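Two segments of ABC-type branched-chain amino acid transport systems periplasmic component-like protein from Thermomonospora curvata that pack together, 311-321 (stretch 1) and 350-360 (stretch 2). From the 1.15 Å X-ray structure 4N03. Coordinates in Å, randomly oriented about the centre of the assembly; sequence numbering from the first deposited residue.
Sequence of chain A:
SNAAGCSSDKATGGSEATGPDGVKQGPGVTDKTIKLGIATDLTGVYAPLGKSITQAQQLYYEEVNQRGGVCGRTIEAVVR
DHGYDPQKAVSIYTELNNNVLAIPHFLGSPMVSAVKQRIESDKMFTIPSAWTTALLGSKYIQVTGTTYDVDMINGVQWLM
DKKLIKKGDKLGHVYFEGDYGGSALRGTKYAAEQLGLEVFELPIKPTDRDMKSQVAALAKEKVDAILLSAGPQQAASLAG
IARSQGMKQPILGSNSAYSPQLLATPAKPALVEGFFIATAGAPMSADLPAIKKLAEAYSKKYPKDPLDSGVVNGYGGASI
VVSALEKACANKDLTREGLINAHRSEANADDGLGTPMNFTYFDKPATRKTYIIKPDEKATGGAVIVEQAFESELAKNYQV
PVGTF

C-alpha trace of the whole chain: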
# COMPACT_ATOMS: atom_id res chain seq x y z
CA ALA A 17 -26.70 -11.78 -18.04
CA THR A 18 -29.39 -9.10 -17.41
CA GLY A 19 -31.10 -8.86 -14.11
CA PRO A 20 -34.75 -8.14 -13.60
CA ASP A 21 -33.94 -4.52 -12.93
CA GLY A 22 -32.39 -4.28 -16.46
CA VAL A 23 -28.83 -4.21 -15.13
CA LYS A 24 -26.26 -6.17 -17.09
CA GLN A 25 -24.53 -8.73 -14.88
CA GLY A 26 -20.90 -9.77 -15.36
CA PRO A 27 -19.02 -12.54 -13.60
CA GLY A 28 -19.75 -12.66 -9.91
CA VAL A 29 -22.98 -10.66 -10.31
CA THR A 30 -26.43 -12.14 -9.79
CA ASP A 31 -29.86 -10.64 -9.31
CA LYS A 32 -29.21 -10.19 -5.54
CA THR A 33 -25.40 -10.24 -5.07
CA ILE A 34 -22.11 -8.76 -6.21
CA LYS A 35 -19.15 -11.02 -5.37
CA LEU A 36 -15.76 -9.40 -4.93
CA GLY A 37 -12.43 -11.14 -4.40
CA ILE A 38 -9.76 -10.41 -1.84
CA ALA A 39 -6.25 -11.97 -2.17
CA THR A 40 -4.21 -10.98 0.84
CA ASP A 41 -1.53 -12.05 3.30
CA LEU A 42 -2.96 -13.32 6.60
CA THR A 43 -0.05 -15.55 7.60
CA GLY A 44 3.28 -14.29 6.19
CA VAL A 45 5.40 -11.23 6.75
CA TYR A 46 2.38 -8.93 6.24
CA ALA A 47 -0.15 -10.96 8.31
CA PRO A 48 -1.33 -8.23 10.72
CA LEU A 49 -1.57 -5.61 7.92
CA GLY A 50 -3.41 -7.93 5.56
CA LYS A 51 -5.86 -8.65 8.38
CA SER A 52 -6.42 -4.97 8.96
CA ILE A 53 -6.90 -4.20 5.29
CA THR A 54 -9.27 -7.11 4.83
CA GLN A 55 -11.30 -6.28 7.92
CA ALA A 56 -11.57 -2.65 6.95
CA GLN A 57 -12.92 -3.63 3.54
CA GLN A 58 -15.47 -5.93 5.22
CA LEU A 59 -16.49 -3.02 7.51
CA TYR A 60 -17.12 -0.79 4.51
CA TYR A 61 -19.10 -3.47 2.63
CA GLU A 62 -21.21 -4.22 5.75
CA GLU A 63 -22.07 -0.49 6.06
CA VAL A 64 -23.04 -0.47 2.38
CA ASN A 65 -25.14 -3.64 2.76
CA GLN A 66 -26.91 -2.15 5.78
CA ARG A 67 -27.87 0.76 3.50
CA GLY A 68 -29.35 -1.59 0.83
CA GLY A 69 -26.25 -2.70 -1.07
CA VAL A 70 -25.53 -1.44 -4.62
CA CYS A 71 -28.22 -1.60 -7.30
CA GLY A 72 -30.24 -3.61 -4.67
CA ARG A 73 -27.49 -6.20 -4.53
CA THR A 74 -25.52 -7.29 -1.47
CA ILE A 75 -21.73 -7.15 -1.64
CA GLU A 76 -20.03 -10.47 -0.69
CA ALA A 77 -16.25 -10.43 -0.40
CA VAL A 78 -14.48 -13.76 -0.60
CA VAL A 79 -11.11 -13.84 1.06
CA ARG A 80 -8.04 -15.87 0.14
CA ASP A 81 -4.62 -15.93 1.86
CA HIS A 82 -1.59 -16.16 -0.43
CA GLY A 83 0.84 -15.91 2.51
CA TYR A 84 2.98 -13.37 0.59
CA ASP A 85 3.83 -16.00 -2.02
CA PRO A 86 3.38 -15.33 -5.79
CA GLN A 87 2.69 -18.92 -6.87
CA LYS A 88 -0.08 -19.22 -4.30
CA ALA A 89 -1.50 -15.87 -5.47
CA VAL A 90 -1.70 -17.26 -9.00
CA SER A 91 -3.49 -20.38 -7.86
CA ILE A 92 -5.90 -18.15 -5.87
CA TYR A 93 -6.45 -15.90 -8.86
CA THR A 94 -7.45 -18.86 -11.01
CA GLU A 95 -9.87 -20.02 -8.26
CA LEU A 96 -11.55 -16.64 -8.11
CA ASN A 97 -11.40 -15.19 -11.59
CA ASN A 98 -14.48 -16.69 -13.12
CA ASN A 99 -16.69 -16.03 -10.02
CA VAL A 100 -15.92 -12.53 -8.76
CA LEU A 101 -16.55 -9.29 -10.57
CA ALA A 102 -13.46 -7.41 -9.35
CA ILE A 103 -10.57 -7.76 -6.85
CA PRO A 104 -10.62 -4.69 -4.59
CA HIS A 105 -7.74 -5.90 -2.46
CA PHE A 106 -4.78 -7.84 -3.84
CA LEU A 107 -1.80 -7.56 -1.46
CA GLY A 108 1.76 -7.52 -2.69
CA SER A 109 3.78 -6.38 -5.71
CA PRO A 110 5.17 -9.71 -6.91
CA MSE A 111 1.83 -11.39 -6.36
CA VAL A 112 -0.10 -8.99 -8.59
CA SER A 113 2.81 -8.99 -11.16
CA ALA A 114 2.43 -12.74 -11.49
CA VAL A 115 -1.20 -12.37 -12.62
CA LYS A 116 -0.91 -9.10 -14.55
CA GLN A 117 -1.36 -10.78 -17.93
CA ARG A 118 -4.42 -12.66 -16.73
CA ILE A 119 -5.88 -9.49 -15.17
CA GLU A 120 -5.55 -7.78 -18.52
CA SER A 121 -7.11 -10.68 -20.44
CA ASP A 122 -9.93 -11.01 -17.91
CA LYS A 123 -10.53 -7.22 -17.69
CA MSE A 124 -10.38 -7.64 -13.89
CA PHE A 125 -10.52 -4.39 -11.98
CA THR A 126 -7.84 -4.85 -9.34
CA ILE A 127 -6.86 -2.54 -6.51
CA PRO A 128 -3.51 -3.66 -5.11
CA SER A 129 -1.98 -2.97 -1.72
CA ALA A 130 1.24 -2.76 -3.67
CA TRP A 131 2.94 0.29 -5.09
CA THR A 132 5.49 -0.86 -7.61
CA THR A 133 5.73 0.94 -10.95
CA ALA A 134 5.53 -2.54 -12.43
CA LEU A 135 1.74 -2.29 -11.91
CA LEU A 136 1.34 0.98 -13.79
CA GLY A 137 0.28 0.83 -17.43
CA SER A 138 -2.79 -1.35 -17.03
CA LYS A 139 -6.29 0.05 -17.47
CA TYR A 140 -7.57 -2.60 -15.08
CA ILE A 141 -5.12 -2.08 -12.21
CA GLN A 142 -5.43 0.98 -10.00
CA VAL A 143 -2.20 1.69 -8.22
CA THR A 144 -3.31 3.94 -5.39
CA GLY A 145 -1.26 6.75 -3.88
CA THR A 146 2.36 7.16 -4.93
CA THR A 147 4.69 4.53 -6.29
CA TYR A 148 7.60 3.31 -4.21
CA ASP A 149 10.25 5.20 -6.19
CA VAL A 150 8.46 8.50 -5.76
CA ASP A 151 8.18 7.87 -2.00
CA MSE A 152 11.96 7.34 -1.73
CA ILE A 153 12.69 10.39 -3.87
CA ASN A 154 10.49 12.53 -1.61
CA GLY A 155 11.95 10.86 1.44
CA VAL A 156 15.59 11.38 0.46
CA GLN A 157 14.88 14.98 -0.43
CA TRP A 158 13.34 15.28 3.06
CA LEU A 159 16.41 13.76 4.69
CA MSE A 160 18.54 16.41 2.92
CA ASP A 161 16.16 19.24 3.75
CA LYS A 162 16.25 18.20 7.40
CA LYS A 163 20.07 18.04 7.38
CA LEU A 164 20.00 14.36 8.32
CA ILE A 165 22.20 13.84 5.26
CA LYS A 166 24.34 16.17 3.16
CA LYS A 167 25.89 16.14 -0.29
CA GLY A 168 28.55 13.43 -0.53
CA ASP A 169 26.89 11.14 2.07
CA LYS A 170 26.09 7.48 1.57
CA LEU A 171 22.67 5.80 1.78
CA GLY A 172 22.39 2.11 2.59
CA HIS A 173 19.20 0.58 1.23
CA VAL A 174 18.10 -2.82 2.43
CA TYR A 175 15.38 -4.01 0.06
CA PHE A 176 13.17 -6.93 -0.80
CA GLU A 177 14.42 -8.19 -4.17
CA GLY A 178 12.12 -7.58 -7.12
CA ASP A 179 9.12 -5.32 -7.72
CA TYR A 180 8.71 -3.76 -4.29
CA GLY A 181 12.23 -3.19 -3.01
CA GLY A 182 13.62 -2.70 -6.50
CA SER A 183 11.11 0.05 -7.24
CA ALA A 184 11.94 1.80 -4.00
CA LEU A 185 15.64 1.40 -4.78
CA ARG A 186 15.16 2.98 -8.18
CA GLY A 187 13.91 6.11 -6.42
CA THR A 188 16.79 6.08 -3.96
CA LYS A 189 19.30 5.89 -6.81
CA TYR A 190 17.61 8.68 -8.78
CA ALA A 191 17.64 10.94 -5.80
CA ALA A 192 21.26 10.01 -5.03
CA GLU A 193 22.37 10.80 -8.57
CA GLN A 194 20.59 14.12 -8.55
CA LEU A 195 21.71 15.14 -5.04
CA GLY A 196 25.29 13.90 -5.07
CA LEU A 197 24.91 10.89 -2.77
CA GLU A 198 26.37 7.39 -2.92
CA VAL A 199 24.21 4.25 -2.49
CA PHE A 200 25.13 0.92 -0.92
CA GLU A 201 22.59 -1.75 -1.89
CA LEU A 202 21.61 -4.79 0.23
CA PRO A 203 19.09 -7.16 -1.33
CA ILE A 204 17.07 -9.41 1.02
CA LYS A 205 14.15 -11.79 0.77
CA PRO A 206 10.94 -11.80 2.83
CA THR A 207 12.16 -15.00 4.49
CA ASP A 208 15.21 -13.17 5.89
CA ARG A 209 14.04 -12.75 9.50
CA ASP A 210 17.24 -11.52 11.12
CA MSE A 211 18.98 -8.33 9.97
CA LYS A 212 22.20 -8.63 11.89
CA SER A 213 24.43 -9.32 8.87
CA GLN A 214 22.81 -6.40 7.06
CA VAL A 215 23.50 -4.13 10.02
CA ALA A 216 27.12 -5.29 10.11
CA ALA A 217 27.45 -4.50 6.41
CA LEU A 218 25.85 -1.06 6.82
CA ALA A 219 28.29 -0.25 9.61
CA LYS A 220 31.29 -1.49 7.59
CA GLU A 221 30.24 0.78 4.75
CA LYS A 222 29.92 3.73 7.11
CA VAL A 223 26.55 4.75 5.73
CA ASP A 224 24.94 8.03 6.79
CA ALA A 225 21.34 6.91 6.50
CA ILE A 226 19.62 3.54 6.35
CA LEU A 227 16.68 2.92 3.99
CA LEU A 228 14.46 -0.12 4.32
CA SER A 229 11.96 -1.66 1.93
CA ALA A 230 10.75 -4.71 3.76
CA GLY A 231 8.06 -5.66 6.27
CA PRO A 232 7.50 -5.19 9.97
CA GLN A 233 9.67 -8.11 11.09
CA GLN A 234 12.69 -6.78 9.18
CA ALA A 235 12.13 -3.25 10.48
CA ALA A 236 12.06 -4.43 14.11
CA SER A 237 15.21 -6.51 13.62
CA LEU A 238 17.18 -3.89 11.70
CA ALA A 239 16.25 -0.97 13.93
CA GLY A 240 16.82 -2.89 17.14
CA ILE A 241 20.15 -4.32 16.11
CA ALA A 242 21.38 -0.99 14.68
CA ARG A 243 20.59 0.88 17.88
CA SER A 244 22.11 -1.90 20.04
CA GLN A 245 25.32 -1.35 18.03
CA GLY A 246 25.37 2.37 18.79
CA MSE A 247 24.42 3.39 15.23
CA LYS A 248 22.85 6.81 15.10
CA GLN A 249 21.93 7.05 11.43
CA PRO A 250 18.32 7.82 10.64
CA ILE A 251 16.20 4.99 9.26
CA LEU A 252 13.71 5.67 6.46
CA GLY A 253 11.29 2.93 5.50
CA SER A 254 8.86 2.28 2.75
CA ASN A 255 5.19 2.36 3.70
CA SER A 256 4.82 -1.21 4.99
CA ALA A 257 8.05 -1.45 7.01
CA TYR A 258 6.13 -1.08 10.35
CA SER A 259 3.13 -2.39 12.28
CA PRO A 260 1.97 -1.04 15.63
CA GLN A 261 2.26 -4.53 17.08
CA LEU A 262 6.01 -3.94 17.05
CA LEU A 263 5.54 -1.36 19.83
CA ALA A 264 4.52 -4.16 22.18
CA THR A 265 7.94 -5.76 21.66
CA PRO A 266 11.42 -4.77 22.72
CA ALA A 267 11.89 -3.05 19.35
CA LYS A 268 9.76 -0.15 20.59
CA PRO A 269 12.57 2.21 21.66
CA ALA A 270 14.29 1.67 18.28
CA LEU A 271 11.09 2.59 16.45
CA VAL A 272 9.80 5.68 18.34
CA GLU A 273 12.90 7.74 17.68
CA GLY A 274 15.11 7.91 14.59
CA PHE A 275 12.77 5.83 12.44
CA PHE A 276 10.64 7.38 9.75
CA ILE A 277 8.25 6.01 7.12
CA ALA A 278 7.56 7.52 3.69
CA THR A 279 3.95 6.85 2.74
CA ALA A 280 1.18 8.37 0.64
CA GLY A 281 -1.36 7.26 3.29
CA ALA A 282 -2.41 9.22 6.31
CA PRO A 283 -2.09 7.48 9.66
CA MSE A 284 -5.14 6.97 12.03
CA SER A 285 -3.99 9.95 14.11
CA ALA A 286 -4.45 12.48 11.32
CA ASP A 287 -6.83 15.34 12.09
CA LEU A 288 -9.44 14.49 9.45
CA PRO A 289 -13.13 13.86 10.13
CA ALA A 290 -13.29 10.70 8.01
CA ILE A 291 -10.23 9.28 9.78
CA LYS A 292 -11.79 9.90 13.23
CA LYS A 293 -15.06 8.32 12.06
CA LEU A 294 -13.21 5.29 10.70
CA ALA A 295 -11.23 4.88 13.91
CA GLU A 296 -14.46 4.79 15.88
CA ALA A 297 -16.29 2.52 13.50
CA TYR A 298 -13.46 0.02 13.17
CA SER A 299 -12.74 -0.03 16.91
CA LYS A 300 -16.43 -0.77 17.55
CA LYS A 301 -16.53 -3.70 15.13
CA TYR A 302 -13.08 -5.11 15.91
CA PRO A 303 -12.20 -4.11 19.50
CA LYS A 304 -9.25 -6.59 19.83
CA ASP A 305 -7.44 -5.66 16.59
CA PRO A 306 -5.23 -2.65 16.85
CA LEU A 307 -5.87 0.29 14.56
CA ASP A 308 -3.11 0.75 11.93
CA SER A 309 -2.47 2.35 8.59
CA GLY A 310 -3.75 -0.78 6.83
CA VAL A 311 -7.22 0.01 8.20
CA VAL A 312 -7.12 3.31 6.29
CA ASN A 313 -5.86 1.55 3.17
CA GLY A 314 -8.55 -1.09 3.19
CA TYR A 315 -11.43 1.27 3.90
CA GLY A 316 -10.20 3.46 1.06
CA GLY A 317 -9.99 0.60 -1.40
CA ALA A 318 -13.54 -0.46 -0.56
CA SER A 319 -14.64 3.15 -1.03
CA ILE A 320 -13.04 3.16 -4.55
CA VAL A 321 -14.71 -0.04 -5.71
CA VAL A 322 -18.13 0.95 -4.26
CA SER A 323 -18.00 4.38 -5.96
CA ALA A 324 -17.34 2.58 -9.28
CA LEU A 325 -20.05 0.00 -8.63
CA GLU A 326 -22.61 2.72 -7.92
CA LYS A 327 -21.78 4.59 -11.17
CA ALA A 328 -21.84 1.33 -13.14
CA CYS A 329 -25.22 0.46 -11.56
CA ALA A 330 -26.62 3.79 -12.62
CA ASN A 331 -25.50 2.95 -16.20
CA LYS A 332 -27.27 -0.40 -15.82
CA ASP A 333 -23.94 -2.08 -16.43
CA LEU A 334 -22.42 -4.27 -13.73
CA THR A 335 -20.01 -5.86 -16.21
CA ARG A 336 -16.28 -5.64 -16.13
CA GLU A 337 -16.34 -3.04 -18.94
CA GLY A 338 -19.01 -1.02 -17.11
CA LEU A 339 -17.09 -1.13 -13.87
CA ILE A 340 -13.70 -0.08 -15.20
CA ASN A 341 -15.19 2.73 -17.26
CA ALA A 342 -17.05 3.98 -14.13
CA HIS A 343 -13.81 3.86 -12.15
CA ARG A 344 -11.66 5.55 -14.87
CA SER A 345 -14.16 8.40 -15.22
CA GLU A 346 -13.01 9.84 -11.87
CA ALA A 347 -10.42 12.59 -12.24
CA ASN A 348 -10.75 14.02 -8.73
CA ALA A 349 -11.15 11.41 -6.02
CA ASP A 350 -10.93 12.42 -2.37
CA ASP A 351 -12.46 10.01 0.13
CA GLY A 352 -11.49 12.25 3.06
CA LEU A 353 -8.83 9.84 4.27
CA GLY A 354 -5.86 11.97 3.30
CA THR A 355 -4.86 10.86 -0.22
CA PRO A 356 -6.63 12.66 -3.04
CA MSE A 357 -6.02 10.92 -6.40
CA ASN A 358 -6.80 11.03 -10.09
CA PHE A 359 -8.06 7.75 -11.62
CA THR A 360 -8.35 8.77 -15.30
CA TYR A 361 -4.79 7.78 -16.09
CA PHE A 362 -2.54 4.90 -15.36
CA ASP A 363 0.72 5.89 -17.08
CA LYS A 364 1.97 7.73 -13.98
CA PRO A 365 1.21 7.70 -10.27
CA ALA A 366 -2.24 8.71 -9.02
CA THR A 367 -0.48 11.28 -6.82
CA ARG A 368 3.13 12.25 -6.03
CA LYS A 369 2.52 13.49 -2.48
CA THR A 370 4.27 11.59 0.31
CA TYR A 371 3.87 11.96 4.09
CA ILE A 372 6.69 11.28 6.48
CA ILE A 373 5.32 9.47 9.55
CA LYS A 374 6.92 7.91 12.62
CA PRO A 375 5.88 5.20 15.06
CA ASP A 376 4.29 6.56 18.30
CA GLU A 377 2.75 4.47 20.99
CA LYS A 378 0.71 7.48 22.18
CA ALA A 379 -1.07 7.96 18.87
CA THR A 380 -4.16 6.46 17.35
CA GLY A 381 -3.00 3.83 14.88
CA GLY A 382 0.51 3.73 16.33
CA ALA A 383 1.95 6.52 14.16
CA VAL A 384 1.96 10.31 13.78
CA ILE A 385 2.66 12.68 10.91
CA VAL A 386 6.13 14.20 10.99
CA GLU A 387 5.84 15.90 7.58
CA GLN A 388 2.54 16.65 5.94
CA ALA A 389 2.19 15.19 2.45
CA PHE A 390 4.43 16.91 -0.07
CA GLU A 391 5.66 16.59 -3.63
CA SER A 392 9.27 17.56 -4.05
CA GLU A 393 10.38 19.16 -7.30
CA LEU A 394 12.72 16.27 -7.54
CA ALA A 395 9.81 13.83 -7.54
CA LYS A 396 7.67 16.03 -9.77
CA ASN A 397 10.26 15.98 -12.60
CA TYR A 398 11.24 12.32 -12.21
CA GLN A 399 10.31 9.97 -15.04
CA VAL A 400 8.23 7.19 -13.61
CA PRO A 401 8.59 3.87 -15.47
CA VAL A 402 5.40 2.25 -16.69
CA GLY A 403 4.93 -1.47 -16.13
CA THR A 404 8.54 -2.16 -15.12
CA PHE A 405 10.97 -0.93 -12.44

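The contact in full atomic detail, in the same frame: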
# COMPACT_ATOMS: atom_id res chain seq x y z
N VAL A 311 -5.79 -0.26 8.08
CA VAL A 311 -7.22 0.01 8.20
C VAL A 311 -7.62 1.12 7.20
O VAL A 311 -8.63 1.03 6.53
CB VAL A 311 -7.61 0.35 9.66
CG1 VAL A 311 -9.08 0.75 9.75
CG2 VAL A 311 -7.31 -0.83 10.58
N VAL A 312 -6.85 2.20 7.21
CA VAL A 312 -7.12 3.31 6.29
C VAL A 312 -7.07 2.83 4.83
O VAL A 312 -7.95 3.11 4.05
CB VAL A 312 -6.10 4.48 6.50
CG1 VAL A 312 -6.51 5.66 5.64
CG2 VAL A 312 -6.07 4.91 7.95
N ASN A 313 -6.04 2.06 4.50
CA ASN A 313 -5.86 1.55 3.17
C ASN A 313 -7.00 0.68 2.71
O ASN A 313 -7.50 0.81 1.59
CB ASN A 313 -4.53 0.78 3.09
CG ASN A 313 -4.25 0.25 1.70
OD1 ASN A 313 -4.19 1.01 0.69
ND2 ASN A 313 -4.04 -0.99 1.63
N GLY A 314 -7.46 -0.23 3.60
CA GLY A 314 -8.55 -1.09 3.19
C GLY A 314 -9.86 -0.34 3.06
O GLY A 314 -10.62 -0.60 2.13
N TYR A 315 -10.18 0.54 4.00
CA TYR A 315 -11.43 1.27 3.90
C TYR A 315 -11.44 2.09 2.61
O TYR A 315 -12.43 2.15 1.93
CB TYR A 315 -11.57 2.17 5.13
CG TYR A 315 -12.99 2.55 5.50
CD1 TYR A 315 -13.85 1.60 5.99
CD2 TYR A 315 -13.41 3.81 5.36
CE1 TYR A 315 -15.16 1.95 6.43
CE2 TYR A 315 -14.69 4.18 5.76
CZ TYR A 315 -15.56 3.23 6.24
OH TYR A 315 -16.83 3.63 6.71
N GLY A 316 -10.31 2.71 2.30
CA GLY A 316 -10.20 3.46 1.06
C GLY A 316 -10.37 2.64 -0.18
O GLY A 316 -10.99 3.11 -1.15
N GLY A 317 -9.82 1.43 -0.21
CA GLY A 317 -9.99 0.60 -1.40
C GLY A 317 -11.43 0.19 -1.61
O GLY A 317 -11.97 0.18 -2.71
N ALA A 318 -12.13 -0.14 -0.50
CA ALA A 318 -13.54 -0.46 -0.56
C ALA A 318 -14.33 0.76 -1.07
O ALA A 318 -15.25 0.62 -1.87
CB ALA A 318 -14.04 -0.93 0.79
N SER A 319 -13.98 1.93 -0.60
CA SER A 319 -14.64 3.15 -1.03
C SER A 319 -14.50 3.31 -2.56
O SER A 319 -15.44 3.67 -3.27
CB SER A 319 -14.02 4.35 -0.34
OG SER A 319 -14.62 5.54 -0.78
N ILE A 320 -13.30 3.05 -3.10
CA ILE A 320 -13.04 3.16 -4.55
C ILE A 320 -13.93 2.20 -5.32
O ILE A 320 -14.58 2.58 -6.31
CB ILE A 320 -11.54 2.91 -4.87
CG1 ILE A 320 -10.69 4.05 -4.33
CG2 ILE A 320 -11.37 2.77 -6.39
CD1 ILE A 320 -9.21 3.73 -4.30
N VAL A 321 -13.94 0.91 -4.95
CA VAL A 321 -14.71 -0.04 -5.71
C VAL A 321 -16.22 0.25 -5.62
O VAL A 321 -16.96 0.11 -6.59
CB VAL A 321 -14.37 -1.51 -5.36
CG1 VAL A 321 -14.97 -1.96 -4.03
CG2 VAL A 321 -14.83 -2.40 -6.49
N ASP A 350 -11.42 12.05 -3.71
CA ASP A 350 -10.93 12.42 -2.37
C ASP A 350 -11.92 11.88 -1.38
O ASP A 350 -13.01 12.45 -1.19
CB ASP A 350 -10.84 13.93 -2.20
CG ASP A 350 -10.23 14.33 -0.87
OD1 ASP A 350 -10.06 13.44 0.02
OD2 ASP A 350 -9.91 15.53 -0.68
N ASP A 351 -11.60 10.72 -0.83
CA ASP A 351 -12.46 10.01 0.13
C ASP A 351 -12.38 10.59 1.55
O ASP A 351 -13.02 10.06 2.48
CB ASP A 351 -12.12 8.50 0.10
CG ASP A 351 -10.71 8.18 0.56
OD1 ASP A 351 -10.00 9.01 1.09
OD2 ASP A 351 -10.26 7.00 0.38
N GLY A 352 -11.65 11.66 1.75
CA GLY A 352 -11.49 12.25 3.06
C GLY A 352 -10.48 11.60 3.96
O GLY A 352 -10.34 12.02 5.11
N LEU A 353 -9.77 10.58 3.48
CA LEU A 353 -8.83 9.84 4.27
C LEU A 353 -7.39 10.27 4.10
O LEU A 353 -6.50 9.63 4.63
CB LEU A 353 -8.97 8.36 3.95
CG LEU A 353 -10.32 7.75 4.29
CD1 LEU A 353 -10.36 6.32 3.78
CD2 LEU A 353 -10.64 7.75 5.76
N GLY A 354 -7.18 11.36 3.36
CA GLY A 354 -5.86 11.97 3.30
C GLY A 354 -5.04 11.73 2.04
O GLY A 354 -3.88 12.15 2.03
N THR A 355 -5.61 11.12 1.02
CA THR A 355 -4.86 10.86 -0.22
C THR A 355 -5.74 11.10 -1.44
O THR A 355 -6.22 10.18 -2.07
CB THR A 355 -4.35 9.41 -0.22
OG1 THR A 355 -3.72 9.05 1.02
CG2 THR A 355 -3.35 9.18 -1.34
N PRO A 356 -5.92 12.37 -1.80
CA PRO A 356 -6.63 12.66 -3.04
C PRO A 356 -5.87 12.05 -4.25
O PRO A 356 -4.63 11.95 -4.22
CB PRO A 356 -6.58 14.20 -3.13
CG PRO A 356 -6.41 14.66 -1.73
CD PRO A 356 -5.59 13.58 -1.05
N MSE A 357 -6.61 11.62 -5.24
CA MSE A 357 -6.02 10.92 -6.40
C MSE A 357 -6.79 11.21 -7.65
O MSE A 357 -7.94 11.60 -7.64
CB MSE A 357 -6.17 9.37 -6.16
CG MSE A 357 -5.25 8.94 -5.09
SE MSE A 357 -5.59 7.02 -4.79
CE MSE A 357 -6.78 7.15 -3.40
N ASN A 358 -6.15 11.00 -8.78
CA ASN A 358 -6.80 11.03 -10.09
C ASN A 358 -6.76 9.62 -10.68
O ASN A 358 -5.68 9.06 -10.78
CB ASN A 358 -6.04 12.03 -10.98
CG ASN A 358 -6.69 12.29 -12.34
OD1 ASN A 358 -7.36 11.42 -12.96
ND2 ASN A 358 -6.37 13.43 -12.92
N PHE A 359 -7.91 9.07 -11.07
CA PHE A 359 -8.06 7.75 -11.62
C PHE A 359 -8.13 7.67 -13.16
O PHE A 359 -8.36 6.61 -13.71
CB PHE A 359 -9.29 7.08 -11.01
CG PHE A 359 -9.22 6.89 -9.50
CD1 PHE A 359 -8.00 6.58 -8.89
CD2 PHE A 359 -10.34 6.97 -8.72
CE1 PHE A 359 -7.91 6.33 -7.56
CE2 PHE A 359 -10.25 6.74 -7.30
CZ PHE A 359 -9.01 6.47 -6.78
N THR A 360 -8.14 8.82 -13.83
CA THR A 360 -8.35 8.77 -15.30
C THR A 360 -7.13 8.24 -16.11
O THR A 360 -7.26 7.90 -17.26
CB THR A 360 -8.76 10.08 -15.90
OG1 THR A 360 -7.73 11.01 -15.63
CG2 THR A 360 -10.00 10.59 -15.28
O HOH W 1 -9.62 5.55 -1.47

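Residues 311-321 form one unbroken run of helix, each amide from Y315 to V321 bonded to the carbonyl four residues back. Stretch 2 has no regular structure and is laid along one flank of that helix, its CA atoms coming within 7.0 Å at two places, V312 with L353 and G316 with D351. No direct hydrogen bond crosses the interface, so shape does most of the work.

The central hollow is at G316. Without a side chain, the helix surface dips there, and two groups settle into the space: D351 OD2 lies 3.6 Å from G316 CA, and L353 CD1 lies 3.9 Å from G316 N. A CB on G316 would point toward stretch 2 and sit about 3.2 Å from D351 OD2, which is tight.

L353 is the main bump, with the largest covered area of any residue here. Its CD1 rests 4.0 Å from V312 O and 4.3 Å from Y315 CD2, at the edge of the tyrosine ring, while its CB meets V312 CG1 at 4.0 Å. The methyl thus nestles between residues one helical turn apart.

The loop holds its own shape with its acids. D350 OD1 accepts from G352 N at 2.9 Å, and D351 OD1 accepts from L353 N at 2.9 Å. G352 and G354 both have positive phi, where a CB would jam against the preceding carbonyl. The other oxygen of D351 turns to the helix: one water donates to G316 O (2.8 Å) and to D351 OD2 (2.4 Å, notably short), bridging the stretches. Beside it, S319 OG packs 4.0 Å from D351 CB.

One turn beyond G316 the roles reverse. I320 is now the bump, its CD1 reaching F359 CZ at 3.7 Å and the selenomethionine methyl, M357 CE, at 4.3 Å, a purely apolar junction.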